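Local coordinates for protein glutathione S-transferase (Lodderomyces elongisporus, PDB 4IVF) that binds two glutathione molecules per subunit and, as a member of the glutathione S-transferase superfamily, probably carries out glutathione-dependent transferase or related thiol chemistry, at residues Y104-T107 with L108-L111; I112-V115 with A116-P120; R173-V176 with A177-A180; A185-L188 with S189-E192. All blocks are in the same frame, centred on the assembly; numbering follows the deposited sequence.

Overall arrangement
All four contacts lie in the helical C-terminal half of the glutathione transferase fold. Contacts 1 and 2 follow each other along helix 102-131, their centres 12 Å apart, and both face the second subunit. Contact 3, the start of helix 176-185, packs beside them: its centre is 9 Å from that of contact 1, and A180 CB lies 3.6 Å from L111 CD1 and 3.4 Å from Q114 OE1. Contact 4 follows that helix at its other end, with its nearest atoms about 5 Å from contact 2. Contact 2 touches glutathione directly, whereas the R187 side chain of contact 4 is about 6 Å from a bound glutathione.

Contact 1: Y104-T107 with L108-L111; sequences YYKT and LEYL
K106 and E109 point the same way from helix 102-131, their side chains running alongside each other until K106 NZ reaches E109 OE1 in a salt bridge of 2.8 Å. The lysine sets out away from the following turn, but bends at chi2 (-51°) and chi3 (-66°) swing its end back toward the glutamate. NZ approaches from above the carboxylate plane. Both charged groups have further partners on the second subunit: its V74 O for the ammonium and its S76 N for OE1. A water 2.8 Å from K106 NZ and 2.5 Å from Y110 OH ties the lysine to the tyrosine, whose ring lays one face over K106 O. L108 has CG anti to its backbone N (chi1 -155°) and CB 3.3 Å from Y105 O. Its CD2 meets the Y105 ring obliquely, 4.3 Å from Y105 CD1, and the leucine also packs on Q83 of both subunits; the hydroxyl of the Y105 ring is bonded to D87 of the second subunit. L108 N donates to Y104 O at 3.1 Å and T107 O takes L111 N at 2.8 Å, while T107 OG1 turns back to E103 O. This is a regular alpha-helical ladder of i to i+4 bonds, with an i to i+3 salt bridge on the flank that the long first helix of the GST C-terminal domain turns to the second subunit.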
loop_
_atom_site.group_PDB
_atom_site.type_symbol
_atom_site.label_atom_id
_atom_site.label_comp_id
_atom_site.label_asym_id
_atom_site.label_seq_id
_atom_site.Cartn_x
_atom_site.Cartn_y
_atom_site.Cartn_z
ATOM N N TYR F 104 -15.054 -4.043 6.894
ATOM C CA TYR F 104 -14.324 -4.422 5.690
ATOM C C TYR F 104 -13.390 -3.298 5.251
ATOM O O TYR F 104 -12.200 -3.517 4.989
ATOM C CB TYR F 104 -15.297 -4.774 4.563
ATOM C CG TYR F 104 -14.642 -4.927 3.218
ATOM C CD1 TYR F 104 -14.086 -6.138 2.834
ATOM C CD2 TYR F 104 -14.572 -3.854 2.325
ATOM C CE1 TYR F 104 -13.472 -6.285 1.600
ATOM C CE2 TYR F 104 -13.961 -3.990 1.082
ATOM C CZ TYR F 104 -13.411 -5.211 0.726
ATOM O OH TYR F 104 -12.804 -5.375 -0.502
ATOM N N TYR F 105 -13.936 -2.087 5.194
ATOM C CA TYR F 105 -13.148 -0.914 4.839
ATOM C C TYR F 105 -12.081 -0.482 5.864
ATOM O O TYR F 105 -10.990 -0.064 5.475
ATOM C CB TYR F 105 -14.066 0.238 4.407
ATOM C CG TYR F 105 -14.717 -0.087 3.088
ATOM C CD1 TYR F 105 -13.972 -0.102 1.907
ATOM C CD2 TYR F 105 -16.060 -0.445 3.022
ATOM C CE1 TYR F 105 -14.567 -0.426 0.684
ATOM C CE2 TYR F 105 -16.663 -0.771 1.809
ATOM C CZ TYR F 105 -15.912 -0.762 0.648
ATOM O OH TYR F 105 -16.516 -1.097 -0.542
ATOM N N LYS F 106 -12.372 -0.584 7.157
ATOM C CA LYS F 106 -11.335 -0.289 8.141
ATOM C C LYS F 106 -10.170 -1.288 8.010
ATOM O O LYS F 106 -9.031 -0.912 8.197
ATOM C CB LYS F 106 -11.863 -0.294 9.587
ATOM C CG LYS F 106 -12.935 0.762 9.909
ATOM C CD LYS F 106 -12.560 2.187 9.499
ATOM C CE LYS F 106 -11.380 2.748 10.270
ATOM N NZ LYS F 106 -11.209 4.226 10.025
ATOM N N THR F 107 -10.480 -2.549 7.710
ATOM C CA THR F 107 -9.463 -3.569 7.480
ATOM C C THR F 107 -8.573 -3.129 6.331
ATOM O O THR F 107 -7.341 -3.204 6.401
ATOM C CB THR F 107 -10.095 -4.936 7.126
ATOM O OG1 THR F 107 -10.739 -5.473 8.286
ATOM C CG2 THR F 107 -9.033 -5.929 6.656
ATOM N N LEU F 108 -9.223 -2.635 5.289
ATOM C CA LEU F 108 -8.542 -2.151 4.102
ATOM C C LEU F 108 -7.673 -0.931 4.433
ATOM O O LEU F 108 -6.521 -0.840 4.000
ATOM C CB LEU F 108 -9.564 -1.817 3.013
ATOM C CG LEU F 108 -9.056 -1.875 1.577
ATOM C CD1 LEU F 108 -8.587 -3.290 1.248
ATOM C CD2 LEU F 108 -10.144 -1.416 0.604
ATOM N N GLU F 109 -8.218 0.001 5.210
ATOM C CA GLU F 109 -7.441 1.164 5.620
ATOM C C GLU F 109 -6.168 0.791 6.395
ATOM O O GLU F 109 -5.121 1.392 6.205
ATOM C CB GLU F 109 -8.297 2.121 6.448
ATOM C CG GLU F 109 -7.488 3.203 7.151
ATOM C CD GLU F 109 -8.355 4.124 7.985
ATOM O OE1 GLU F 109 -9.583 4.145 7.755
ATOM O OE2 GLU F 109 -7.808 4.829 8.861
ATOM N N TYR F 110 -6.250 -0.197 7.275
ATOM C CA TYR F 110 -5.091 -0.530 8.091
ATOM C C TYR F 110 -4.107 -1.435 7.328
ATOM O O TYR F 110 -2.885 -1.338 7.505
ATOM C CB TYR F 110 -5.531 -1.132 9.429
ATOM C CG TYR F 110 -6.345 -0.174 10.279
ATOM C CD1 TYR F 110 -6.153 1.206 10.193
ATOM C CD2 TYR F 110 -7.305 -0.648 11.173
ATOM C CE1 TYR F 110 -6.908 2.084 10.980
ATOM C CE2 TYR F 110 -8.059 0.214 11.954
ATOM C CZ TYR F 110 -7.857 1.574 11.855
ATOM O OH TYR F 110 -8.614 2.417 12.628
ATOM N N LEU F 111 -4.642 -2.301 6.475
ATOM C CA LEU F 111 -3.806 -3.044 5.542
ATOM C C LEU F 111 -2.986 -2.087 4.674
ATOM O O LEU F 111 -1.772 -2.232 4.567
ATOM C CB LEU F 111 -4.640 -3.967 4.649
ATOM C CG LEU F 111 -3.830 -4.620 3.506
ATOM C CD1 LEU F 111 -2.761 -5.563 4.038
ATOM C CD2 LEU F 111 -4.734 -5.359 2.523
HETATM O O HOH W 1 -9.484 4.702 12.155
#

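Contact 2: I112-V115 with A116-P120; sequences IFQV and AENGP. With GSH (glutathione), chain T; GSH (glutathione), chain J.
CG trans to the backbone N in both Q114 (chi1 -167°) and N118 (chi1 173°), together with a bend at chi2 of the glutamine, brings their two amides together at a steep angle. Q114 NE2 donates almost straight to N118 OD1 at 2.8 Å, with the acceptor in the glutamine's amide plane; Q114 OE1 receives K20 NZ, so the amide is fixed at both ends. On the neighbouring flank of the helix, the E117 carboxylate, one turn after F113, sits at the edge of that ring, E117 OE1 being 3.8 Å from F113 CE1. Its oxygens divide their work: OE2 accepts N1 of the chain J glutathione at 2.9 Å, whereas OE1 forms a salt bridge with R57 of the second subunit. The backbone widens here, G119 N reaching Q114 O at 3.0 Å across five residues. P120 has no N-H to give; its CD rests 3.1 Å from V115 O and 3.2 Å from O32 of the chain T glutathione, whose glycyl carboxylate also lies against G119. This is a pi-type turn leading into a proline kink of the long GST helix, placed between two glutathione sites, with E117 completing the gamma-glutamyl end of the site in the other subunit.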
loop_
_atom_site.group_PDB
_atom_site.type_symbol
_atom_site.label_atom_id
_atom_site.label_comp_id
_atom_site.label_asym_id
_atom_site.label_seq_id
_atom_site.Cartn_x
_atom_site.Cartn_y
_atom_site.Cartn_z
ATOM N N ILE F 112 -3.645 -1.115 4.050
ATOM C CA ILE F 112 -2.939 -0.174 3.177
ATOM C C ILE F 112 -1.907 0.637 3.967
ATOM O O ILE F 112 -0.772 0.820 3.512
ATOM C CB ILE F 112 -3.908 0.748 2.378
ATOM C CG1 ILE F 112 -4.788 -0.074 1.426
ATOM C CG2 ILE F 112 -3.144 1.826 1.614
ATOM C CD1 ILE F 112 -4.049 -1.113 0.652
ATOM N N PHE F 113 -2.292 1.076 5.167
ATOM C CA PHE F 113 -1.386 1.760 6.090
ATOM C C PHE F 113 -0.118 0.935 6.334
ATOM O O PHE F 113 0.991 1.464 6.318
ATOM C CB PHE F 113 -2.100 2.043 7.420
ATOM C CG PHE F 113 -1.242 2.737 8.461
ATOM C CD1 PHE F 113 -0.347 3.733 8.106
ATOM C CD2 PHE F 113 -1.373 2.415 9.805
ATOM C CE1 PHE F 113 0.422 4.369 9.072
ATOM C CE2 PHE F 113 -0.613 3.054 10.773
ATOM C CZ PHE F 113 0.288 4.034 10.401
ATOM N N GLN F 114 -0.283 -0.362 6.562
ATOM C CA GLN F 114 0.863 -1.241 6.723
ATOM C C GLN F 114 1.736 -1.265 5.459
ATOM O O GLN F 114 2.928 -1.013 5.545
ATOM C CB GLN F 114 0.426 -2.661 7.116
ATOM C CG GLN F 114 1.579 -3.549 7.605
ATOM C CD GLN F 114 2.523 -3.967 6.475
ATOM O OE1 GLN F 114 2.084 -4.460 5.433
ATOM N NE2 GLN F 114 3.821 -3.740 6.669
ATOM N N VAL F 115 1.157 -1.580 4.296
ATOM C CA VAL F 115 1.968 -1.693 3.075
ATOM C C VAL F 115 2.475 -0.342 2.570
ATOM O O VAL F 115 3.472 -0.270 1.851
ATOM C CB VAL F 115 1.236 -2.439 1.924
ATOM C CG1 VAL F 115 0.737 -3.812 2.398
ATOM C CG2 VAL F 115 0.086 -1.598 1.354
ATOM N N ALA F 116 1.798 0.736 2.951
ATOM C CA ALA F 116 2.151 2.059 2.443
ATOM C C ALA F 116 3.097 2.846 3.346
ATOM O O ALA F 116 3.793 3.754 2.879
ATOM C CB ALA F 116 0.902 2.878 2.147
ATOM N N GLU F 117 3.128 2.522 4.635
ATOM C CA GLU F 117 4.004 3.269 5.539
ATOM C C GLU F 117 4.877 2.370 6.414
ATOM O O GLU F 117 6.087 2.563 6.494
ATOM C CB GLU F 117 3.206 4.327 6.331
ATOM C CG GLU F 117 2.572 5.352 5.373
ATOM C CD GLU F 117 1.648 6.371 6.032
ATOM O OE1 GLU F 117 2.083 7.055 6.970
ATOM O OE2 GLU F 117 0.492 6.506 5.579
ATOM N N ASN F 118 4.285 1.359 7.026
ATOM C CA ASN F 118 5.056 0.470 7.882
ATOM C C ASN F 118 6.210 -0.217 7.131
ATOM O O ASN F 118 7.368 0.039 7.417
ATOM C CB ASN F 118 4.126 -0.531 8.592
ATOM C CG ASN F 118 4.884 -1.586 9.372
ATOM O OD1 ASN F 118 4.690 -2.784 9.161
ATOM N ND2 ASN F 118 5.764 -1.151 10.264
ATOM N N GLY F 119 5.886 -1.070 6.162
ATOM C CA GLY F 119 6.893 -1.735 5.341
ATOM C C GLY F 119 7.917 -0.809 4.691
ATOM O O GLY F 119 9.110 -0.955 4.911
ATOM N N PRO F 120 7.457 0.155 3.880
ATOM C CA PRO F 120 8.412 1.076 3.259
ATOM C C PRO F 120 9.335 1.783 4.248
ATOM O O PRO F 120 10.530 1.863 3.978
ATOM C CB PRO F 120 7.505 2.086 2.538
ATOM C CG PRO F 120 6.302 1.260 2.152
ATOM C CD PRO F 120 6.093 0.339 3.347
HETATM N N1 GSH T . 15.742 -2.788 -3.269
HETATM C CA1 GSH T . 16.023 -2.787 -1.854
HETATM C C1 GSH T . 16.912 -1.666 -1.521
HETATM O O11 GSH T . 17.217 -0.830 -2.403
HETATM O O12 GSH T . 17.353 -1.527 -0.360
HETATM C CB1 GSH T . 16.581 -4.136 -1.387
HETATM C CG1 GSH T . 16.155 -4.429 0.005
HETATM C CD1 GSH T . 14.668 -4.770 0.114
HETATM O OE1 GSH T . 14.027 -5.199 -0.858
HETATM N N2 GSH T . 13.938 -4.596 1.424
HETATM C CA2 GSH T . 12.522 -4.917 1.512
HETATM C C2 GSH T . 11.729 -3.652 1.688
HETATM O O2 GSH T . 12.223 -2.703 2.282
HETATM C CB2 GSH T . 12.274 -5.765 2.677
HETATM S SG2 GSH T . 13.292 -7.197 2.633
HETATM N N3 GSH T . 10.373 -3.544 1.177
HETATM C CA3 GSH T . 9.650 -2.305 1.381
HETATM C C3 GSH T . 8.208 -2.569 1.552
HETATM O O31 GSH T . 7.797 -3.655 2.034
HETATM O O32 GSH T . 7.385 -1.682 1.194
HETATM N N1 GSH J . -0.002 6.605 2.752
HETATM C CA1 GSH J . -0.787 7.801 2.877
HETATM C C1 GSH J . -1.801 7.842 1.826
HETATM O O11 GSH J . -2.828 8.516 1.999
HETATM O O12 GSH J . -1.650 7.218 0.748
HETATM C CB1 GSH J . 0.123 9.001 2.726
HETATM C CG1 GSH J . -0.488 10.182 3.356
HETATM C CD1 GSH J . 0.496 11.341 3.409
HETATM O OE1 GSH J . 1.704 11.201 3.137
HETATM N N2 GSH J . -0.026 12.688 3.818
HETATM C CA2 GSH J . 0.871 13.820 3.881
HETATM C C2 GSH J . 0.766 14.416 5.254
HETATM O O2 GSH J . -0.347 14.492 5.785
HETATM C CB2 GSH J . 0.461 14.826 2.893
HETATM S SG2 GSH J . 0.399 14.143 1.263
HETATM N N3 GSH J . 1.971 14.898 5.920
HETATM C CA3 GSH J . 1.915 15.492 7.250
HETATM C C3 GSH J . 2.740 14.728 8.221
HETATM O O31 GSH J . 3.208 13.602 7.901
HETATM O O32 GSH J . 2.979 15.212 9.375
#

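Contact 3: R173-V176 with A177-A180; sequences RYTV and ADFA
T175 and D178 reach toward each other across the first turn of helix 176-185 as a capping box. The threonine's chi1 of 57° holds OG1 between its backbone N and carbonyl carbon, facing the helix start, where A177 N gives it a weak bond of 3.4 Å. In return the aspartate, with CG trans to its own carbonyl carbon (chi1 -56°), brings OD1 to within 2.9 Å of T175 N, on the anti side and somewhat out of the carboxylate plane; the N-H points almost straight at it. A water 2.6 Å from D178 OD1 also lies 3.0 Å from T175 OG1. Beside the carboxylate stands the Y174 ring, whose edge meets it steeply, Y174 CD1 being 3.9 Å from D178 CG. F179 (chi1 -65°) places its CZ 3.8 Å from Y174 CB, the two rings set obliquely, while F179 N donates to T175 O at 3.2 Å. The Y174-F179 pair thus forms the hydrophobic staple that accompanies a capping box. The buried carboxylate, near a helix N-terminus, is held through OD1 by T175 N and through OD2 by W204 NE1 and L169 N, which would probably stabilise its negative charge.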
loop_
_atom_site.group_PDB
_atom_site.type_symbol
_atom_site.label_atom_id
_atom_site.label_comp_id
_atom_site.label_asym_id
_atom_site.label_seq_id
_atom_site.Cartn_x
_atom_site.Cartn_y
_atom_site.Cartn_z
ATOM N N ARG F 173 -11.851 -10.147 15.195
ATOM C CA ARG F 173 -11.118 -11.193 14.501
ATOM C C ARG F 173 -9.817 -10.666 13.922
ATOM O O ARG F 173 -9.693 -9.477 13.636
ATOM C CB ARG F 173 -11.990 -11.821 13.403
ATOM C CG ARG F 173 -12.174 -10.950 12.163
ATOM C CD ARG F 173 -13.475 -11.270 11.424
ATOM N NE ARG F 173 -14.621 -11.015 12.290
ATOM C CZ ARG F 173 -15.894 -11.137 11.931
ATOM N NH1 ARG F 173 -16.223 -11.502 10.696
ATOM N NH2 ARG F 173 -16.844 -10.883 12.822
ATOM N N TYR F 174 -8.838 -11.549 13.770
ATOM C CA TYR F 174 -7.652 -11.213 12.988
ATOM C C TYR F 174 -8.063 -11.056 11.537
ATOM O O TYR F 174 -8.892 -11.806 11.029
ATOM C CB TYR F 174 -6.581 -12.299 13.100
ATOM C CG TYR F 174 -5.957 -12.414 14.469
ATOM C CD1 TYR F 174 -5.254 -11.349 15.023
ATOM C CD2 TYR F 174 -6.053 -13.595 15.205
ATOM C CE1 TYR F 174 -4.670 -11.451 16.278
ATOM C CE2 TYR F 174 -5.476 -13.705 16.463
ATOM C CZ TYR F 174 -4.784 -12.628 16.988
ATOM O OH TYR F 174 -4.195 -12.725 18.224
ATOM N N THR F 175 -7.517 -10.047 10.881
ATOM C CA THR F 175 -7.741 -9.847 9.464
ATOM C C THR F 175 -6.391 -9.777 8.746
ATOM O O THR F 175 -5.335 -9.947 9.375
ATOM C CB THR F 175 -8.502 -8.540 9.211
ATOM O OG1 THR F 175 -7.770 -7.447 9.791
ATOM C CG2 THR F 175 -9.913 -8.612 9.816
ATOM N N VAL F 176 -6.421 -9.502 7.442
ATOM C CA VAL F 176 -5.184 -9.397 6.672
ATOM C C VAL F 176 -4.344 -8.230 7.193
ATOM O O VAL F 176 -3.129 -8.215 7.040
ATOM C CB VAL F 176 -5.442 -9.228 5.142
ATOM C CG1 VAL F 176 -5.987 -10.513 4.529
ATOM C CG2 VAL F 176 -6.391 -8.070 4.872
ATOM N N ALA F 177 -4.993 -7.250 7.812
ATOM C CA ALA F 177 -4.252 -6.112 8.331
ATOM C C ALA F 177 -3.310 -6.559 9.452
ATOM O O ALA F 177 -2.153 -6.160 9.491
ATOM C CB ALA F 177 -5.196 -5.012 8.801
ATOM N N ASP F 178 -3.798 -7.412 10.345
ATOM C CA ASP F 178 -2.947 -7.960 11.402
ATOM C C ASP F 178 -1.820 -8.815 10.817
ATOM O O ASP F 178 -0.667 -8.718 11.228
ATOM C CB ASP F 178 -3.768 -8.803 12.380
ATOM C CG ASP F 178 -4.928 -8.038 12.982
ATOM O OD1 ASP F 178 -6.005 -7.988 12.354
ATOM O OD2 ASP F 178 -4.762 -7.481 14.083
ATOM N N PHE F 179 -2.154 -9.669 9.863
ATOM C CA PHE F 179 -1.141 -10.556 9.317
ATOM C C PHE F 179 -0.079 -9.794 8.543
ATOM O O PHE F 179 1.090 -10.147 8.590
ATOM C CB PHE F 179 -1.784 -11.686 8.523
ATOM C CG PHE F 179 -2.613 -12.601 9.378
ATOM C CD1 PHE F 179 -2.015 -13.364 10.367
ATOM C CD2 PHE F 179 -3.989 -12.667 9.224
ATOM C CE1 PHE F 179 -2.763 -14.200 11.178
ATOM C CE2 PHE F 179 -4.747 -13.490 10.027
ATOM C CZ PHE F 179 -4.132 -14.265 11.016
ATOM N N ALA F 180 -0.483 -8.719 7.879
ATOM C CA ALA F 180 0.454 -7.816 7.209
ATOM C C ALA F 180 1.441 -7.196 8.185
ATOM O O ALA F 180 2.653 -7.209 7.946
ATOM C CB ALA F 180 -0.298 -6.718 6.452
HETATM O O HOH W 2 -8.457 -7.258 12.695
#

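Contact 4: A185-L188 with S189-E192; sequences AYRL and SRLE
R187, inside the type I beta turn A185-L188, and R190, just past it, stack their guanidinium groups flat on one another; the turn follows helix 176-185 in the C-terminal domain of the GST fold. The side chains run alongside each other in the same direction. R187 bends at chi2 (-81°), whereas R190 is extended from CG to NE, and the different shapes bring the two CZ atoms face over face. The planes are only 9° apart; R187 CZ lies 3.4 Å from R190 CZ, and R187 NH1 is 3.3 Å from R190 NH2. Contact here is close along the whole planar ends, and R187 NH2 also has a weak bond to P14 O. R187 comes within about 6 Å of a bound glutathione; the stacking of two like charges probably has an electrostatic cost, offset in part by the close contact of the flat groups. In the backbone, R190 N donates to R187 O at 3.2 Å, from well above the carbonyl plane, and L191 N makes a weak bond to L188 O. On the inner side L188 packs on Q122 and Y151, and L191 on F130 and I144, joining this loop to helices 102-131 and 137-159. The outer side is looser, with S189 and E192 exposed. Two waters bridge the backbone and S189 on this side: one molecule donates to A185 O and weakly accepts from S189 N. A second donates to Y186 O at 2.7 Å and lies 2.9 Å from S189 OG, spanning a gap of 3.7 Å between Y186 O and that hydroxyl oxygen.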
loop_
_atom_site.group_PDB
_atom_site.type_symbol
_atom_site.label_atom_id
_atom_site.label_comp_id
_atom_site.label_asym_id
_atom_site.label_seq_id
_atom_site.Cartn_x
_atom_site.Cartn_y
_atom_site.Cartn_z
ATOM N N ALA F 185 6.643 -6.765 12.136
ATOM C CA ALA F 185 6.828 -6.694 13.586
ATOM C C ALA F 185 7.890 -7.716 13.989
ATOM O O ALA F 185 8.688 -7.495 14.896
ATOM C CB ALA F 185 5.512 -6.978 14.306
ATOM N N TYR F 186 7.885 -8.838 13.285
ATOM C CA TYR F 186 8.843 -9.900 13.498
ATOM C C TYR F 186 10.285 -9.402 13.321
ATOM O O TYR F 186 11.210 -9.948 13.917
ATOM C CB TYR F 186 8.534 -11.026 12.516
ATOM C CG TYR F 186 9.401 -12.238 12.660
ATOM C CD1 TYR F 186 9.184 -13.149 13.680
ATOM C CD2 TYR F 186 10.435 -12.483 11.766
ATOM C CE1 TYR F 186 9.985 -14.270 13.815
ATOM C CE2 TYR F 186 11.235 -13.603 11.891
ATOM C CZ TYR F 186 11.008 -14.491 12.912
ATOM O OH TYR F 186 11.810 -15.603 13.034
ATOM N N ARG F 187 10.463 -8.348 12.525
ATOM C CA ARG F 187 11.797 -7.845 12.195
ATOM C C ARG F 187 12.314 -6.734 13.124
ATOM O O ARG F 187 13.457 -6.284 12.975
ATOM C CB ARG F 187 11.829 -7.351 10.748
ATOM C CG ARG F 187 12.103 -8.424 9.706
ATOM C CD ARG F 187 13.586 -8.711 9.623
ATOM N NE ARG F 187 13.917 -9.428 8.402
ATOM C CZ ARG F 187 13.876 -10.750 8.277
ATOM N NH1 ARG F 187 13.508 -11.513 9.303
ATOM N NH2 ARG F 187 14.207 -11.311 7.121
ATOM N N LEU F 188 11.483 -6.297 14.072
ATOM C CA LEU F 188 11.868 -5.230 14.994
ATOM C C LEU F 188 13.063 -5.612 15.854
ATOM O O LEU F 188 13.872 -4.763 16.223
ATOM C CB LEU F 188 10.690 -4.827 15.890
ATOM C CG LEU F 188 9.606 -3.926 15.267
ATOM C CD1 LEU F 188 8.464 -3.622 16.262
ATOM C CD2 LEU F 188 10.214 -2.627 14.749
ATOM N N SER F 189 13.173 -6.893 16.178
ATOM C CA SER F 189 14.252 -7.359 17.033
ATOM C C SER F 189 15.629 -7.099 16.419
ATOM O O SER F 189 16.582 -6.846 17.148
ATOM C CB SER F 189 14.088 -8.844 17.348
ATOM O OG SER F 189 14.162 -9.622 16.162
ATOM N N ARG F 190 15.734 -7.150 15.090
ATOM C CA ARG F 190 17.012 -6.892 14.423
ATOM C C ARG F 190 17.515 -5.468 14.664
ATOM O O ARG F 190 18.738 -5.223 14.720
ATOM C CB ARG F 190 16.926 -7.173 12.918
ATOM C CG ARG F 190 16.684 -8.634 12.580
ATOM C CD ARG F 190 16.936 -8.927 11.105
ATOM N NE ARG F 190 16.705 -10.337 10.794
ATOM C CZ ARG F 190 16.955 -10.896 9.613
ATOM N NH1 ARG F 190 17.440 -10.157 8.624
ATOM N NH2 ARG F 190 16.735 -12.194 9.422
ATOM N N LEU F 191 16.576 -4.535 14.807
ATOM C CA LEU F 191 16.914 -3.146 15.108
ATOM C C LEU F 191 17.002 -2.888 16.621
ATOM O O LEU F 191 17.136 -1.747 17.055
ATOM C CB LEU F 191 15.887 -2.197 14.496
ATOM C CG LEU F 191 15.669 -2.243 12.979
ATOM C CD1 LEU F 191 14.406 -1.459 12.626
ATOM C CD2 LEU F 191 16.889 -1.718 12.199
ATOM N N GLU F 192 16.930 -3.949 17.414
ATOM C CA GLU F 192 16.892 -3.819 18.873
ATOM C C GLU F 192 15.735 -2.944 19.363
ATOM O O GLU F 192 15.818 -2.299 20.404
ATOM C CB GLU F 192 18.237 -3.343 19.432
ATOM C CG GLU F 192 19.329 -4.314 19.117
ATOM C CD GLU F 192 20.663 -3.976 19.734
ATOM O OE1 GLU F 192 20.930 -2.808 20.082
ATOM O OE2 GLU F 192 21.463 -4.913 19.857
HETATM O O HOH W 3 10.378 -8.538 17.155
HETATM O O HOH W 4 11.699 -11.120 16.264
#